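Local coordinates for protein NAD(P)H-FMN oxidoreductase (Bacillus subtilis, PDB 5LVA) that binds flavin mononucleotide in a flavodoxin-like fold and probably passes electrons from NAD(P)H to flavin or quinone acceptors, at residues M1-L6 and H57-F62. Sequence-based numbering, arbitrary orientation.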
loop_
_atom_site.group_PDB
_atom_site.type_symbol
_atom_site.label_atom_id
_atom_site.label_comp_id
_atom_site.label_asym_id
_atom_site.label_seq_id
_atom_site.Cartn_x
_atom_site.Cartn_y
_atom_site.Cartn_z
ATOM N N MET A 1 3.566 15.303 4.554
ATOM C CA MET A 1 2.752 16.313 3.874
ATOM C C MET A 1 2.282 15.812 2.507
ATOM O O MET A 1 1.095 15.568 2.318
ATOM C CB MET A 1 3.529 17.630 3.733
ATOM C CG MET A 1 2.686 18.862 3.367
ATOM S SD MET A 1 0.986 18.861 3.989
ATOM C CE MET A 1 0.507 20.577 3.768
ATOM N N LYS A 2 3.202 15.646 1.561
ATOM C CA LYS A 2 2.828 15.135 0.240
ATOM C C LYS A 2 2.776 13.612 0.198
ATOM O O LYS A 2 3.796 12.947 0.251
ATOM C CB LYS A 2 3.787 15.645 -0.828
ATOM C CG LYS A 2 3.372 16.967 -1.410
ATOM C CD LYS A 2 3.895 17.132 -2.812
ATOM C CE LYS A 2 4.266 18.577 -3.082
ATOM N NZ LYS A 2 5.643 18.684 -3.644
ATOM N N VAL A 3 1.575 13.066 0.072
ATOM C CA VAL A 3 1.402 11.632 0.186
ATOM C C VAL A 3 0.855 10.994 -1.076
ATOM O O VAL A 3 -0.241 11.308 -1.512
ATOM C CB VAL A 3 0.470 11.290 1.349
ATOM C CG1 VAL A 3 0.343 9.797 1.493
ATOM C CG2 VAL A 3 0.975 11.921 2.640
ATOM N N LEU A 4 1.627 10.080 -1.649
ATOM C CA LEU A 4 1.210 9.331 -2.821
ATOM C C LEU A 4 0.596 7.995 -2.399
ATOM O O LEU A 4 1.263 7.181 -1.778
ATOM C CB LEU A 4 2.402 9.118 -3.750
ATOM C CG LEU A 4 2.200 8.382 -5.069
ATOM C CD1 LEU A 4 1.291 9.155 -6.011
ATOM C CD2 LEU A 4 3.534 8.138 -5.717
ATOM N N VAL A 5 -0.683 7.785 -2.693
ATOM C CA VAL A 5 -1.337 6.526 -2.359
ATOM C C VAL A 5 -1.535 5.716 -3.614
ATOM O O VAL A 5 -2.382 6.041 -4.445
ATOM C CB VAL A 5 -2.720 6.707 -1.681
ATOM C CG1 VAL A 5 -3.324 5.358 -1.338
ATOM C CG2 VAL A 5 -2.628 7.569 -0.435
ATOM N N LEU A 6 -0.757 4.655 -3.752
ATOM C CA LEU A 6 -0.902 3.767 -4.885
ATOM C C LEU A 6 -1.826 2.614 -4.533
ATOM O O LEU A 6 -1.439 1.721 -3.801
ATOM C CB LEU A 6 0.465 3.260 -5.322
ATOM C CG LEU A 6 1.505 4.369 -5.499
ATOM C CD1 LEU A 6 2.863 3.801 -5.835
ATOM C CD2 LEU A 6 1.053 5.296 -6.585
ATOM N N HIS A 57 6.579 13.154 -4.257
ATOM C CA HIS A 57 5.907 13.018 -2.963
ATOM C C HIS A 57 6.852 12.571 -1.858
ATOM O O HIS A 57 7.883 11.967 -2.124
ATOM C CB HIS A 57 4.743 12.034 -3.059
ATOM C CG HIS A 57 3.658 12.475 -3.984
ATOM N ND1 HIS A 57 3.807 12.478 -5.352
ATOM C CD2 HIS A 57 2.404 12.924 -3.740
ATOM C CE1 HIS A 57 2.691 12.913 -5.913
ATOM N NE2 HIS A 57 1.822 13.187 -4.956
ATOM N N ASP A 58 6.482 12.864 -0.614
ATOM C CA ASP A 58 7.355 12.623 0.531
ATOM C C ASP A 58 7.131 11.243 1.126
ATOM O O ASP A 58 8.021 10.672 1.741
ATOM C CB ASP A 58 7.138 13.693 1.612
ATOM C CG ASP A 58 7.260 15.115 1.074
ATOM O OD1 ASP A 58 8.311 15.453 0.500
ATOM O OD2 ASP A 58 6.301 15.898 1.228
ATOM N N ARG A 59 5.930 10.714 0.942
ATOM C CA ARG A 59 5.552 9.427 1.485
ATOM C C ARG A 59 4.807 8.621 0.434
ATOM O O ARG A 59 3.944 9.144 -0.242
ATOM C CB ARG A 59 4.681 9.602 2.724
ATOM C CG ARG A 59 4.243 8.290 3.345
ATOM C CD ARG A 59 3.245 8.498 4.454
ATOM N NE ARG A 59 3.859 9.114 5.616
ATOM C CZ ARG A 59 3.262 9.253 6.792
ATOM N NH1 ARG A 59 2.022 8.821 6.964
ATOM N NH2 ARG A 59 3.909 9.828 7.800
ATOM N N ILE A 60 5.142 7.344 0.302
ATOM C CA ILE A 60 4.465 6.470 -0.644
ATOM C C ILE A 60 3.719 5.349 0.070
ATOM O O ILE A 60 4.295 4.609 0.860
ATOM C CB ILE A 60 5.448 5.872 -1.630
ATOM C CG1 ILE A 60 6.332 6.983 -2.176
ATOM C CG2 ILE A 60 4.703 5.172 -2.748
ATOM C CD1 ILE A 60 7.315 6.522 -3.157
ATOM N N VAL A 61 2.424 5.247 -0.212
ATOM C CA VAL A 61 1.550 4.288 0.444
ATOM C C VAL A 61 1.055 3.253 -0.538
ATOM O O VAL A 61 0.398 3.587 -1.506
ATOM C CB VAL A 61 0.345 4.983 1.083
ATOM C CG1 VAL A 61 -0.602 3.974 1.665
ATOM C CG2 VAL A 61 0.804 5.963 2.146
ATOM N N PHE A 62 1.375 1.994 -0.291
ATOM C CA PHE A 62 0.879 0.913 -1.127
ATOM C C PHE A 62 -0.379 0.333 -0.502
ATOM O O PHE A 62 -0.326 -0.260 0.571
ATOM C CB PHE A 62 1.947 -0.162 -1.312
ATOM C CG PHE A 62 3.206 0.341 -1.958
ATOM C CD1 PHE A 62 4.213 0.918 -1.199
ATOM C CD2 PHE A 62 3.381 0.248 -3.325
ATOM C CE1 PHE A 62 5.372 1.387 -1.796
ATOM C CE2 PHE A 62 4.530 0.720 -3.931
ATOM C CZ PHE A 62 5.531 1.283 -3.163
#
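Lys2 and Asp58 open the pairing of two adjacent inner strands of the five-stranded parallel sheet, 3-7 and 59-65, and each supplies the other's backbone with a partner. Lys2 N donates to Asp58 OD2 at 3.1 Å, meeting the carboxylate on its anti side, while Lys2 O accepts from both Asp58 N, at 2.8 Å, and Arg59 N. The Arg59 donor lies almost in line with the carbonyl, at a C=O...N angle of 163°, whereas Asp58 N comes in tilted from its plane. Beyond this fork the bonds alternate regularly: Leu4 N to Arg59 O, Val61 N to Leu4 O (2.7 Å) and Leu6 N to Val61 O.

His57 CG stands anti to the carbonyl carbon (chi1 -63°), which carries the ring across the Leu4 side chain, with Leu4 CB over one face, 3.9 Å from the centroid, in a CH-pi contact. An alanine here would probably leave Leu53 O and Thr32 OG1 without their ring partner and uncover Leu4 CB. On the sheet face that carries Leu4, Leu6 CD1 touches Ile60 CG2 at 3.8 Å; on the other, Val3 CG1 meets Val61 CG2, and Arg59 NE forms a salt bridge with Glu100 OE1 and NH2 a hydrogen bond with Lys172 O.

The main-chain bonds thus run between largely apolar side chains, while the buried His57 ring, hydrogen-bonded through ND1 to Leu53 O and NE2 to Thr32 OG1, ties the start of this flavodoxin-like pairing to helix 47-56 and strand 31-35.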